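Local coordinates for rubisco operon transcriptional regulator (Synechocystis sp., PDB 5Y2W), which is a LysR-type transcription factor, probably a repressor coordinating carbon and nitrogen metabolism, whose regulatory domain binds 2-phosphoglycolate, at residues L15-T20 with L62-E67; D81-V86 with L159-L164; P93-S98 with E172-D177; I111-G116 with G141-I146. One frame throughout, in Å; residues are numbered along the deposited sequence.

Contact 1 of 4, residues L15-T20 with L62-E67. With PGA (2-phosphoglycolic acid), chain B.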
loop_
_atom_site.group_PDB
_atom_site.type_symbol
_atom_site.label_atom_id
_atom_site.label_comp_id
_atom_site.label_asym_id
_atom_site.label_seq_id
_atom_site.Cartn_x
_atom_site.Cartn_y
_atom_site.Cartn_z
ATOM N N LEU A 15 2.855 -14.849 6.540
ATOM C CA LEU A 15 2.950 -14.652 5.096
ATOM C C LEU A 15 3.608 -13.335 4.795
ATOM O O LEU A 15 3.207 -12.259 5.340
ATOM C CB LEU A 15 1.556 -14.636 4.467
ATOM C CG LEU A 15 0.699 -15.843 4.818
ATOM C CD1 LEU A 15 -0.740 -15.598 4.425
ATOM C CD2 LEU A 15 1.247 -17.097 4.156
ATOM N N ALA A 16 4.574 -13.382 3.894
ATOM C CA ALA A 16 5.024 -12.150 3.280
ATOM C C ALA A 16 4.678 -12.191 1.785
ATOM O O ALA A 16 4.922 -13.204 1.100
ATOM C CB ALA A 16 6.494 -11.872 3.550
ATOM N N VAL A 17 4.058 -11.096 1.313
ATOM C CA VAL A 17 3.610 -10.987 -0.056
ATOM C C VAL A 17 4.118 -9.713 -0.753
ATOM O O VAL A 17 4.330 -8.648 -0.139
ATOM C CB VAL A 17 2.065 -11.163 -0.213
ATOM C CG1 VAL A 17 1.572 -12.386 0.529
ATOM C CG2 VAL A 17 1.272 -9.928 0.199
ATOM N N ILE A 18 4.287 -9.823 -2.062
ATOM C CA ILE A 18 4.592 -8.635 -2.859
ATOM C C ILE A 18 3.390 -7.677 -2.926
ATOM O O ILE A 18 2.251 -8.075 -2.714
ATOM C CB ILE A 18 5.084 -9.011 -4.248
ATOM C CG1 ILE A 18 4.086 -9.966 -4.911
ATOM C CG2 ILE A 18 6.500 -9.567 -4.144
ATOM C CD1 ILE A 18 4.225 -10.023 -6.390
ATOM N N THR A 19 3.643 -6.419 -3.281
ATOM C CA THR A 19 2.658 -5.379 -3.082
ATOM C C THR A 19 1.370 -5.689 -3.802
ATOM O O THR A 19 0.292 -5.423 -3.302
ATOM C CB THR A 19 3.162 -4.022 -3.596
ATOM O OG1 THR A 19 3.581 -4.196 -4.956
ATOM C CG2 THR A 19 4.311 -3.506 -2.754
ATOM N N THR A 20 1.471 -6.264 -4.972
ATOM C CA THR A 20 0.318 -6.389 -5.839
ATOM C C THR A 20 -0.678 -7.480 -5.381
ATOM O O THR A 20 -1.795 -7.622 -5.917
ATOM C CB THR A 20 0.806 -6.686 -7.266
ATOM O OG1 THR A 20 1.717 -7.823 -7.259
ATOM C CG2 THR A 20 1.558 -5.504 -7.774
ATOM N N LEU A 62 5.807 -18.563 4.391
ATOM C CA LEU A 62 5.656 -18.519 2.958
ATOM C C LEU A 62 5.794 -17.107 2.381
ATOM O O LEU A 62 5.523 -16.099 3.040
ATOM C CB LEU A 62 4.312 -19.105 2.569
ATOM C CG LEU A 62 4.088 -20.606 2.798
ATOM C CD1 LEU A 62 2.604 -20.907 2.550
ATOM C CD2 LEU A 62 4.992 -21.506 1.934
ATOM N N TYR A 63 6.202 -17.083 1.119
ATOM C CA TYR A 63 6.462 -15.875 0.407
ATOM C C TYR A 63 5.702 -15.959 -0.910
ATOM O O TYR A 63 5.687 -16.994 -1.594
ATOM C CB TYR A 63 7.948 -15.740 0.165
ATOM C CG TYR A 63 8.795 -15.783 1.436
ATOM C CD1 TYR A 63 9.269 -17.005 1.957
ATOM C CD2 TYR A 63 9.127 -14.612 2.117
ATOM C CE1 TYR A 63 10.007 -17.039 3.131
ATOM C CE2 TYR A 63 9.888 -14.646 3.269
ATOM C CZ TYR A 63 10.304 -15.866 3.780
ATOM O OH TYR A 63 11.074 -15.893 4.896
ATOM N N ILE A 64 5.066 -14.855 -1.265
ATOM C CA ILE A 64 4.506 -14.697 -2.596
ATOM C C ILE A 64 5.279 -13.650 -3.396
ATOM O O ILE A 64 5.435 -12.450 -3.016
ATOM C CB ILE A 64 3.040 -14.380 -2.478
ATOM C CG1 ILE A 64 2.412 -15.553 -1.710
ATOM C CG2 ILE A 64 2.424 -14.123 -3.862
ATOM C CD1 ILE A 64 0.941 -15.792 -1.962
ATOM N N VAL A 65 5.813 -14.146 -4.502
ATOM C CA VAL A 65 6.705 -13.403 -5.359
ATOM C C VAL A 65 6.332 -13.690 -6.820
ATOM O O VAL A 65 5.682 -14.696 -7.099
ATOM C CB VAL A 65 8.138 -13.801 -5.110
ATOM C CG1 VAL A 65 8.466 -13.549 -3.651
ATOM C CG2 VAL A 65 8.380 -15.269 -5.510
ATOM N N SER A 66 6.673 -12.760 -7.716
ATOM C CA SER A 66 6.645 -12.991 -9.168
ATOM C C SER A 66 7.996 -13.395 -9.802
ATOM O O SER A 66 8.047 -14.095 -10.786
ATOM C CB SER A 66 6.159 -11.716 -9.868
ATOM O OG SER A 66 4.847 -11.477 -9.493
ATOM N N GLU A 67 9.060 -12.833 -9.277
ATOM C CA GLU A 67 10.417 -13.083 -9.727
ATOM C C GLU A 67 11.184 -13.626 -8.497
ATOM O O GLU A 67 11.420 -12.918 -7.545
ATOM C CB GLU A 67 11.085 -11.821 -10.284
ATOM C CG GLU A 67 12.413 -12.143 -10.949
ATOM C CD GLU A 67 13.264 -10.958 -11.357
ATOM O OE1 GLU A 67 12.935 -9.775 -11.064
ATOM O OE2 GLU A 67 14.291 -11.236 -12.004
HETATM P P PGA B . 6.921 -5.200 -6.566
HETATM O O1P PGA B . 6.241 -6.577 -7.069
HETATM O O2P PGA B . 6.122 -4.754 -5.387
HETATM O O3P PGA B . 6.852 -4.280 -7.797
HETATM O O4P PGA B . 8.245 -5.623 -6.050
HETATM C C2 PGA B . 4.887 -6.789 -7.403
HETATM C C1 PGA B . 4.717 -7.627 -8.664
HETATM O O1 PGA B . 3.544 -7.890 -9.079
HETATM O O2 PGA B . 5.752 -8.025 -9.238
#

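Contact 2 of 4, residues D81-V86 with L159-L164. With PGA (2-phosphoglycolic acid), chain B.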
loop_
_atom_site.group_PDB
_atom_site.type_symbol
_atom_site.label_atom_id
_atom_site.label_comp_id
_atom_site.label_asym_id
_atom_site.label_seq_id
_atom_site.Cartn_x
_atom_site.Cartn_y
_atom_site.Cartn_z
ATOM N N ASP A 81 -1.558 -16.011 -12.675
ATOM C CA ASP A 81 -0.857 -15.095 -13.549
ATOM C C ASP A 81 -0.844 -13.705 -12.941
ATOM O O ASP A 81 -1.763 -13.326 -12.231
ATOM C CB ASP A 81 -1.574 -14.989 -14.885
ATOM C CG ASP A 81 -1.487 -16.270 -15.680
ATOM O OD1 ASP A 81 -0.724 -17.164 -15.263
ATOM O OD2 ASP A 81 -2.163 -16.367 -16.725
ATOM N N ASN A 82 0.204 -12.965 -13.263
ATOM C CA ASN A 82 0.357 -11.621 -12.798
ATOM C C ASN A 82 0.759 -10.733 -13.974
ATOM O O ASN A 82 1.890 -10.254 -14.064
ATOM C CB ASN A 82 1.417 -11.600 -11.717
ATOM C CG ASN A 82 1.605 -10.209 -11.140
ATOM O OD1 ASN A 82 0.662 -9.368 -11.119
ATOM N ND2 ASN A 82 2.815 -9.945 -10.692
ATOM N N PRO A 83 -0.166 -10.518 -14.885
ATOM C CA PRO A 83 0.206 -9.696 -16.026
ATOM C C PRO A 83 0.379 -8.207 -15.640
ATOM O O PRO A 83 -0.496 -7.636 -14.968
ATOM C CB PRO A 83 -0.963 -9.857 -16.962
ATOM C CG PRO A 83 -2.121 -10.084 -16.089
ATOM C CD PRO A 83 -1.606 -10.759 -14.831
ATOM N N LEU A 84 1.515 -7.633 -16.047
ATOM C CA LEU A 84 1.796 -6.210 -15.886
ATOM C C LEU A 84 1.365 -5.434 -17.139
ATOM O O LEU A 84 1.714 -5.796 -18.269
ATOM C CB LEU A 84 3.278 -6.009 -15.707
ATOM C CG LEU A 84 3.985 -6.787 -14.604
ATOM C CD1 LEU A 84 5.400 -6.231 -14.439
ATOM C CD2 LEU A 84 3.286 -6.754 -13.261
ATOM N N VAL A 85 0.589 -4.390 -16.964
ATOM C CA VAL A 85 0.042 -3.703 -18.122
ATOM C C VAL A 85 0.331 -2.210 -18.063
ATOM O O VAL A 85 0.581 -1.653 -16.985
ATOM C CB VAL A 85 -1.491 -3.933 -18.240
ATOM C CG1 VAL A 85 -1.824 -5.380 -18.569
ATOM C CG2 VAL A 85 -2.227 -3.508 -16.963
ATOM N N VAL A 86 0.221 -1.576 -19.236
ATOM C CA VAL A 86 0.318 -0.134 -19.352
ATOM C C VAL A 86 -0.999 0.564 -18.979
ATOM O O VAL A 86 -2.040 0.328 -19.570
ATOM C CB VAL A 86 0.797 0.295 -20.758
ATOM C CG1 VAL A 86 0.897 1.802 -20.850
ATOM C CG2 VAL A 86 2.171 -0.312 -21.060
ATOM N N LEU A 159 1.805 -1.346 -14.202
ATOM C CA LEU A 159 1.548 -1.941 -12.919
ATOM C C LEU A 159 0.913 -3.322 -13.170
ATOM O O LEU A 159 0.373 -3.581 -14.249
ATOM C CB LEU A 159 0.516 -1.097 -12.149
ATOM C CG LEU A 159 0.791 0.340 -11.693
ATOM C CD1 LEU A 159 -0.449 0.978 -11.059
ATOM C CD2 LEU A 159 1.937 0.306 -10.742
ATOM N N SER A 160 0.907 -4.158 -12.146
ATOM C CA SER A 160 0.103 -5.380 -12.147
ATOM C C SER A 160 -1.327 -5.061 -12.379
ATOM O O SER A 160 -1.894 -4.192 -11.720
ATOM C CB SER A 160 0.184 -6.109 -10.803
ATOM O OG SER A 160 -0.638 -7.250 -10.861
ATOM N N GLN A 161 -1.923 -5.803 -13.283
ATOM C CA GLN A 161 -3.346 -5.756 -13.497
ATOM C C GLN A 161 -4.158 -6.042 -12.257
ATOM O O GLN A 161 -5.294 -5.601 -12.173
ATOM C CB GLN A 161 -3.723 -6.799 -14.524
ATOM C CG GLN A 161 -5.036 -6.509 -15.221
ATOM C CD GLN A 161 -5.052 -7.067 -16.611
ATOM O OE1 GLN A 161 -4.299 -7.968 -16.924
ATOM N NE2 GLN A 161 -5.911 -6.549 -17.443
ATOM N N HIS A 162 -3.590 -6.766 -11.276
ATOM C CA HIS A 162 -4.309 -7.006 -10.011
ATOM C C HIS A 162 -4.552 -5.713 -9.262
ATOM O O HIS A 162 -5.401 -5.698 -8.390
ATOM C CB HIS A 162 -3.539 -7.960 -9.099
ATOM C CG HIS A 162 -3.369 -9.329 -9.694
ATOM N ND1 HIS A 162 -4.426 -10.189 -9.865
ATOM C CD2 HIS A 162 -2.286 -9.970 -10.191
ATOM C CE1 HIS A 162 -4.008 -11.300 -10.448
ATOM N NE2 HIS A 162 -2.711 -11.192 -10.661
ATOM N N THR A 163 -3.803 -4.638 -9.563
ATOM C CA THR A 163 -4.002 -3.370 -8.811
ATOM C C THR A 163 -5.276 -2.651 -9.270
ATOM O O THR A 163 -5.801 -1.791 -8.560
ATOM C CB THR A 163 -2.833 -2.379 -8.977
ATOM O OG1 THR A 163 -2.736 -1.997 -10.340
ATOM C CG2 THR A 163 -1.480 -2.962 -8.490
ATOM N N LEU A 164 -5.745 -2.989 -10.471
ATOM C CA LEU A 164 -6.979 -2.422 -11.041
ATOM C C LEU A 164 -8.302 -3.080 -10.592
ATOM O O LEU A 164 -9.347 -2.721 -11.082
ATOM C CB LEU A 164 -6.915 -2.486 -12.566
ATOM C CG LEU A 164 -5.727 -1.781 -13.238
ATOM C CD1 LEU A 164 -5.695 -2.160 -14.716
ATOM C CD2 LEU A 164 -5.782 -0.262 -13.002
HETATM P P PGA B . 6.921 -5.200 -6.566
HETATM O O1P PGA B . 6.241 -6.577 -7.069
HETATM O O2P PGA B . 6.122 -4.754 -5.387
HETATM O O3P PGA B . 6.852 -4.280 -7.797
HETATM O O4P PGA B . 8.245 -5.623 -6.050
HETATM C C2 PGA B . 4.887 -6.789 -7.403
HETATM C C1 PGA B . 4.717 -7.627 -8.664
HETATM O O1 PGA B . 3.544 -7.890 -9.079
HETATM O O2 PGA B . 5.752 -8.025 -9.238
#

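Contact 3 of 4, residues P93-S98 with E172-D177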
loop_
_atom_site.group_PDB
_atom_site.type_symbol
_atom_site.label_atom_id
_atom_site.label_comp_id
_atom_site.label_asym_id
_atom_site.label_seq_id
_atom_site.Cartn_x
_atom_site.Cartn_y
_atom_site.Cartn_z
ATOM N N PRO A 93 -4.260 10.301 -25.449
ATOM C CA PRO A 93 -4.503 10.217 -26.923
ATOM C C PRO A 93 -4.507 8.829 -27.530
ATOM O O PRO A 93 -5.081 8.612 -28.612
ATOM C CB PRO A 93 -3.324 11.030 -27.516
ATOM C CG PRO A 93 -2.929 11.965 -26.418
ATOM C CD PRO A 93 -3.177 11.254 -25.125
ATOM N N LEU A 94 -3.832 7.896 -26.852
ATOM C CA LEU A 94 -3.794 6.507 -27.274
ATOM C C LEU A 94 -4.776 5.652 -26.540
ATOM O O LEU A 94 -4.889 4.446 -26.809
ATOM C CB LEU A 94 -2.426 5.917 -27.105
ATOM C CG LEU A 94 -1.318 6.675 -27.783
ATOM C CD1 LEU A 94 -0.019 6.017 -27.344
ATOM C CD2 LEU A 94 -1.511 6.696 -29.301
ATOM N N ALA A 95 -5.555 6.261 -25.662
ATOM C CA ALA A 95 -6.543 5.477 -24.975
ATOM C C ALA A 95 -7.495 4.994 -26.028
ATOM O O ALA A 95 -7.954 5.782 -26.885
ATOM C CB ALA A 95 -7.285 6.315 -23.961
ATOM N N GLY A 96 -7.782 3.705 -25.980
ATOM C CA GLY A 96 -8.818 3.119 -26.814
ATOM C C GLY A 96 -8.339 2.608 -28.146
ATOM O O GLY A 96 -9.099 1.987 -28.877
ATOM N N LYS A 97 -7.066 2.846 -28.447
ATOM C CA LYS A 97 -6.462 2.423 -29.687
ATOM C C LYS A 97 -5.906 1.009 -29.509
ATOM O O LYS A 97 -5.568 0.610 -28.382
ATOM C CB LYS A 97 -5.310 3.379 -30.044
ATOM C CG LYS A 97 -5.628 4.872 -29.953
ATOM C CD LYS A 97 -6.658 5.302 -30.972
ATOM C CE LYS A 97 -6.997 6.776 -30.825
ATOM N NZ LYS A 97 -7.998 7.144 -31.837
ATOM N N SER A 98 -5.754 0.285 -30.621
ATOM C CA SER A 98 -5.304 -1.109 -30.619
ATOM C C SER A 98 -3.968 -1.202 -31.297
ATOM O O SER A 98 -3.649 -0.343 -32.093
ATOM C CB SER A 98 -6.260 -2.000 -31.414
ATOM O OG SER A 98 -7.588 -1.767 -31.034
ATOM N N GLU A 172 -10.990 6.563 -13.938
ATOM C CA GLU A 172 -10.286 7.383 -14.886
ATOM C C GLU A 172 -9.200 6.599 -15.629
ATOM O O GLU A 172 -8.666 7.081 -16.621
ATOM C CB GLU A 172 -9.634 8.522 -14.077
ATOM C CG GLU A 172 -10.637 9.559 -13.587
ATOM C CD GLU A 172 -11.083 10.441 -14.738
ATOM O OE1 GLU A 172 -10.580 11.533 -14.783
ATOM O OE2 GLU A 172 -11.846 10.023 -15.622
ATOM N N LEU A 173 -8.901 5.394 -15.146
ATOM C CA LEU A 173 -7.759 4.627 -15.583
ATOM C C LEU A 173 -8.137 3.709 -16.705
ATOM O O LEU A 173 -9.222 3.250 -16.770
ATOM C CB LEU A 173 -7.222 3.772 -14.448
ATOM C CG LEU A 173 -6.890 4.556 -13.221
ATOM C CD1 LEU A 173 -6.251 3.551 -12.270
ATOM C CD2 LEU A 173 -5.960 5.717 -13.579
ATOM N N THR A 174 -7.188 3.427 -17.572
ATOM C CA THR A 174 -7.453 2.628 -18.728
ATOM C C THR A 174 -6.167 1.893 -19.064
ATOM O O THR A 174 -5.064 2.400 -18.787
ATOM C CB THR A 174 -7.901 3.552 -19.907
ATOM O OG1 THR A 174 -8.329 2.754 -20.985
ATOM C CG2 THR A 174 -6.748 4.395 -20.435
ATOM N N ILE A 175 -6.304 0.722 -19.657
ATOM C CA ILE A 175 -5.161 -0.049 -20.151
ATOM C C ILE A 175 -4.886 0.338 -21.589
ATOM O O ILE A 175 -5.789 0.269 -22.429
ATOM C CB ILE A 175 -5.404 -1.559 -20.054
ATOM C CG1 ILE A 175 -5.402 -1.962 -18.585
ATOM C CG2 ILE A 175 -4.312 -2.325 -20.749
ATOM C CD1 ILE A 175 -6.112 -3.262 -18.289
ATOM N N LEU A 176 -3.656 0.789 -21.865
ATOM C CA LEU A 176 -3.237 1.009 -23.232
ATOM C C LEU A 176 -2.734 -0.314 -23.853
ATOM O O LEU A 176 -1.865 -1.027 -23.281
ATOM C CB LEU A 176 -2.149 2.050 -23.279
ATOM C CG LEU A 176 -2.509 3.454 -22.740
ATOM C CD1 LEU A 176 -1.306 4.356 -22.944
ATOM C CD2 LEU A 176 -3.734 4.027 -23.441
ATOM N N ASP A 177 -3.260 -0.621 -25.034
ATOM C CA ASP A 177 -2.964 -1.905 -25.749
ATOM C C ASP A 177 -1.673 -1.803 -26.509
ATOM O O ASP A 177 -1.667 -1.742 -27.731
ATOM C CB ASP A 177 -4.121 -2.263 -26.716
ATOM C CG ASP A 177 -3.900 -3.615 -27.438
ATOM O OD1 ASP A 177 -3.238 -4.534 -26.879
ATOM O OD2 ASP A 177 -4.378 -3.756 -28.581
HETATM O O HOH W 1 -5.096 1.688 -26.144
#

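Contact 4 of 4, residues I111-G116 with G141-I146. With PGA (2-phosphoglycolic acid), chain B.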
loop_
_atom_site.group_PDB
_atom_site.type_symbol
_atom_site.label_atom_id
_atom_site.label_comp_id
_atom_site.label_asym_id
_atom_site.label_seq_id
_atom_site.Cartn_x
_atom_site.Cartn_y
_atom_site.Cartn_z
ATOM N N ILE A 111 5.671 7.229 -14.786
ATOM C CA ILE A 111 5.897 7.221 -13.368
ATOM C C ILE A 111 6.479 5.907 -12.997
ATOM O O ILE A 111 5.912 4.864 -13.345
ATOM C CB ILE A 111 4.571 7.421 -12.621
ATOM C CG1 ILE A 111 3.885 8.727 -13.084
ATOM C CG2 ILE A 111 4.817 7.425 -11.113
ATOM C CD1 ILE A 111 2.376 8.665 -13.110
ATOM N N MET A 112 7.552 5.912 -12.243
ATOM C CA MET A 112 8.180 4.652 -11.862
ATOM C C MET A 112 7.910 4.312 -10.392
ATOM O O MET A 112 7.682 5.178 -9.571
ATOM C CB MET A 112 9.683 4.759 -12.027
ATOM C CG MET A 112 10.201 4.691 -13.445
ATOM S SD MET A 112 10.381 3.011 -14.104
ATOM C CE MET A 112 10.984 3.223 -15.785
ATOM N N ARG A 113 7.903 3.031 -10.074
ATOM C CA ARG A 113 7.932 2.539 -8.712
ATOM C C ARG A 113 9.327 2.812 -8.111
ATOM O O ARG A 113 10.275 3.141 -8.847
ATOM C CB ARG A 113 7.681 1.006 -8.726
ATOM C CG ARG A 113 6.235 0.588 -8.935
ATOM C CD ARG A 113 5.397 0.721 -7.690
ATOM N NE ARG A 113 6.025 -0.044 -6.617
ATOM C CZ ARG A 113 5.891 -1.355 -6.407
ATOM N NH1 ARG A 113 6.645 -1.932 -5.456
ATOM N NH2 ARG A 113 5.029 -2.076 -7.139
ATOM N N GLU A 114 9.436 2.662 -6.789
ATOM C CA GLU A 114 10.731 2.735 -6.041
ATOM C C GLU A 114 11.705 1.671 -6.519
ATOM O O GLU A 114 11.273 0.602 -7.008
ATOM C CB GLU A 114 10.502 2.578 -4.551
ATOM C CG GLU A 114 10.227 1.149 -4.014
ATOM C CD GLU A 114 8.848 0.575 -4.384
ATOM O OE1 GLU A 114 8.620 -0.621 -4.052
ATOM O OE2 GLU A 114 8.006 1.280 -5.038
ATOM N N LYS A 115 13.001 2.005 -6.448
ATOM C CA LYS A 115 14.099 1.055 -6.576
ATOM C C LYS A 115 13.879 -0.085 -5.605
ATOM O O LYS A 115 13.530 0.152 -4.452
ATOM C CB LYS A 115 15.460 1.725 -6.266
ATOM C CG LYS A 115 15.934 2.735 -7.314
ATOM C CD LYS A 115 17.353 3.251 -7.058
ATOM C CE LYS A 115 17.749 4.334 -8.066
ATOM N NZ LYS A 115 16.763 5.469 -8.182
ATOM N N GLY A 116 14.065 -1.310 -6.077
ATOM C CA GLY A 116 13.690 -2.507 -5.323
ATOM C C GLY A 116 12.366 -3.117 -5.750
ATOM O O GLY A 116 12.039 -4.259 -5.379
ATOM N N GLY A 141 6.764 5.209 -4.525
ATOM C CA GLY A 141 6.851 3.925 -3.857
ATOM C C GLY A 141 5.550 3.216 -3.421
ATOM O O GLY A 141 5.459 2.707 -2.299
ATOM N N SER A 142 4.571 3.117 -4.300
ATOM C CA SER A 142 3.331 2.436 -3.970
ATOM C C SER A 142 2.542 2.353 -5.231
ATOM O O SER A 142 2.490 3.330 -5.986
ATOM C CB SER A 142 2.556 3.273 -2.964
ATOM O OG SER A 142 1.163 3.076 -3.045
ATOM N N ASN A 143 1.956 1.196 -5.512
ATOM C CA ASN A 143 1.002 1.084 -6.622
ATOM C C ASN A 143 -0.170 2.051 -6.523
ATOM O O ASN A 143 -0.671 2.539 -7.547
ATOM C CB ASN A 143 0.495 -0.344 -6.785
ATOM C CG ASN A 143 1.633 -1.342 -7.010
ATOM O OD1 ASN A 143 2.368 -1.293 -8.011
ATOM N ND2 ASN A 143 1.797 -2.243 -6.056
ATOM N N GLU A 144 -0.642 2.318 -5.320
ATOM C CA GLU A 144 -1.847 3.132 -5.186
ATOM C C GLU A 144 -1.415 4.555 -5.510
ATOM O O GLU A 144 -2.098 5.250 -6.179
ATOM C CB GLU A 144 -2.428 3.113 -3.772
ATOM C CG GLU A 144 -2.171 1.820 -3.018
ATOM C CD GLU A 144 -2.973 0.730 -3.645
ATOM O OE1 GLU A 144 -4.168 1.067 -3.863
ATOM O OE2 GLU A 144 -2.430 -0.393 -3.961
ATOM N N ALA A 145 -0.249 4.958 -5.026
ATOM C CA ALA A 145 0.287 6.318 -5.301
ATOM C C ALA A 145 0.367 6.546 -6.793
ATOM O O ALA A 145 -0.035 7.592 -7.244
ATOM C CB ALA A 145 1.661 6.468 -4.690
ATOM N N ILE A 146 0.850 5.527 -7.538
ATOM C CA ILE A 146 0.960 5.624 -8.933
ATOM C C ILE A 146 -0.393 5.715 -9.606
ATOM O O ILE A 146 -0.573 6.529 -10.515
ATOM C CB ILE A 146 1.767 4.470 -9.554
ATOM C CG1 ILE A 146 3.203 4.552 -9.107
ATOM C CG2 ILE A 146 1.707 4.588 -11.059
ATOM C CD1 ILE A 146 4.094 3.430 -9.573
HETATM P P PGA B . 6.921 -5.200 -6.566
HETATM O O1P PGA B . 6.241 -6.577 -7.069
HETATM O O2P PGA B . 6.122 -4.754 -5.387
HETATM O O3P PGA B . 6.852 -4.280 -7.797
HETATM O O4P PGA B . 8.245 -5.623 -6.050
HETATM C C2 PGA B . 4.887 -6.789 -7.403
HETATM C C1 PGA B . 4.717 -7.627 -8.664
HETATM O O1 PGA B . 3.544 -7.890 -9.079
HETATM O O2 PGA B . 5.752 -8.025 -9.238
#

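Contact 1 of 4, residues L15-T20 with L62-E67
A16 bonds to strand 62-65 on both sides of one residue: its N gives a hydrogen to L62 O at 3.0 Å, and its own O receives one from I64 N. A third rung follows where I18 N donates to I64 O, so the two strands run parallel with V17 set opposite I64. L15 and L62 lie side by side on the face that also carries V17 and I64, where V17 CG1 rests on I64 CB at 3.9 Å. On the other face A16 CB meets Y63 CD2 at 4.1 Å, while the Y63 hydroxyl is bonded to the backbone of D60.

Strands 11-18 and 62-65 are neighbours in a five-stranded mixed sheet, and the chain between them passes through helices 24-35 and 48-56 and strand 39-46, two successive β-α-β crossovers, as in periplasmic-binding-protein-like domains. The ligand waits at the C-terminal ends of these strands, and I18 leads to it. I18 CB lies near I64 O and PGA C2. From there CG2 turns back to V65 CA, at 4.0 Å. CG1 takes the place between the backbone N and the carbonyl carbon (chi1 53°), passing 3.4 Å from I64 O. Finally CD1 touches PGA C1 at 3.3 Å and also meets S66 OG, a hydroxyl whose main partner is N82. Just beyond, T19 OG1 donates to PGA O2P at 2.6 Å, and T20 OG1 donates to PGA O1 over the same 2.6 Å.

Contact 2 of 4, residues D81-V86 with L159-L164
N82 and S160 meet where S160 OG donates to N82 OD1 at 2.5 Å, so short that the exact length is doubtful. The same S160 OG accepts from H162 N, an ST turn that ties the hydroxyl to the start of the 3-10 segment. Here the packing is close: H162 NE2 donates to D81 O at 2.8 Å, meeting a lone pair in the carbonyl plane, with the oxygen lying in the plane of the imidazole. N82 OD1 sits at the edge of that ring too, 3.1 Å from H162 CD2, and amide and ring are only 26° apart. An alanine in place of H162 would probably leave D81 O without its side-chain donor and W187, which stacks on the imidazole, without its ring partner. Next along, Q161 N donates to P83 O, the two side chains crossing at about a right angle with P83 CG 3.1 Å from Q161 OE1, and V85 and L159 form the hydrogen-bonded pair that joins strands 81-89 and 157-160 antiparallel.

The margins are looser. V85 CG2 comes no nearer to L164 CD1 than 4.3 Å, and the exposed D81 carboxylate leads away from 159-164. By contrast, N82 CG is anti to the backbone N (chi1 -178°), and the amide's rotation is held by its partners: S160 on OD1, S66 OG and PGA O1 on ND2, the latter at 2.7 Å. With OD1 engaged, the amide probably presents its N-H side to the ligand's carboxylate, which suits recognition of an acid.

Contact 3 of 4, residues P93-S98 with E172-D177
A type II beta turn, L94 to K97, lies against strand 173-176, an outer strand of the three-stranded antiparallel sheet, and L176 meets the turn with CD2. This methyl comes up to A95 CA at 3.5 Å and is also near L94 O, while the leucine side chain also touches V86 and A88 of the central strand. Beside it A95 CB touches T174 CG2 at 4.1 Å. The turn itself is closed by K97 N donating to L94 O, and G96, with its phi of 91°, takes the third place, where a side chain would jam against the preceding carbonyl.

Polar contact across the two segments goes through one water. It donates to L94 O at 2.8 Å and to K97 O, and accepts from D177 N at 3.2 Å, so that the first and last carbonyls of the turn share a bridge to D177 N. The D177 side chain lies alongside: CB approaches K97 O at 3.6 Å, and CG is anti to the backbone N (chi1 -177°). D177 OD2 lies 3.5 Å from S98 CA and accepts from N99 N. The whole is a type II turn with glycine in its third place, set against an outermost strand of the antiparallel sheet.

Contact 4 of 4, residues I111-G116 with G141-I146
R113 NH2 donates to N143 OD1 across the contact at 2.9 Å, makes weak bonds to PGA O2P and T19 OG1, and has PGA O3P 2.9 Å away as well. The bond to N143 is bent, 131° at the hydrogen; N143 OD1 is tilted out of the guanidinium plane, and the amide stands almost perpendicular to it (planes 89° apart). The other edge of R113 is straighter and stronger. NE donates to E114 OE2, and NH1 to E114 OE1 at 2.8 Å, a side-on salt bridge meeting both carboxylate oxygens on the syn side. NH1 gives its second hydrogen to PGA O2P at 2.9 Å, in the guanidinium plane. A bend at chi2 (-78°) places R113 CD 3.5 Å from I146 CD1, the two side chains crossing at about a right angle, and the chi3 bend then sets NE; I111 CG2 meets I146 CG1. E114 OE2 also comes to 3.1 Å from G141 CA. S142 caps helix 143-151, with OG accepting from A145 N at 3.1 Å and weakly from E144 N, and G141 is bonded to the second subunit through its backbone.

A lysine in place of R113 would probably leave the E114 carboxylate without its two-pronged mate, and the N143 oxygen and ligand phosphate more weakly bound. An arginine held by a carboxylate and reaching the phosphate belongs here to the effector cleft between the two lobes, as in LysR regulatory domains.

In the fold
The four contacts divide between the two lobes of the regulatory domain. Contact 1 lies in the five-stranded sheet of one lobe; in the other, contacts 2 and 3 both reach the three-stranded sheet, in which strand 81-89 lies between 157-160 and 173-176, and contact 4 joins the loop before helix 118-129 to helix 143-151, touching contact 2. Contacts 1, 2 and 4 all touch the ligand, with centres 13 to 16 Å apart, whereas contact 3 stands about 29 Å from contact 1, centre to centre. Along the chain contact 1 closes first, contacts 2 and 3 cross, and contact 4 is nested within both. Effector binding therefore draws on both lobes, consistent with a cleft that senses 2-phosphoglycolate.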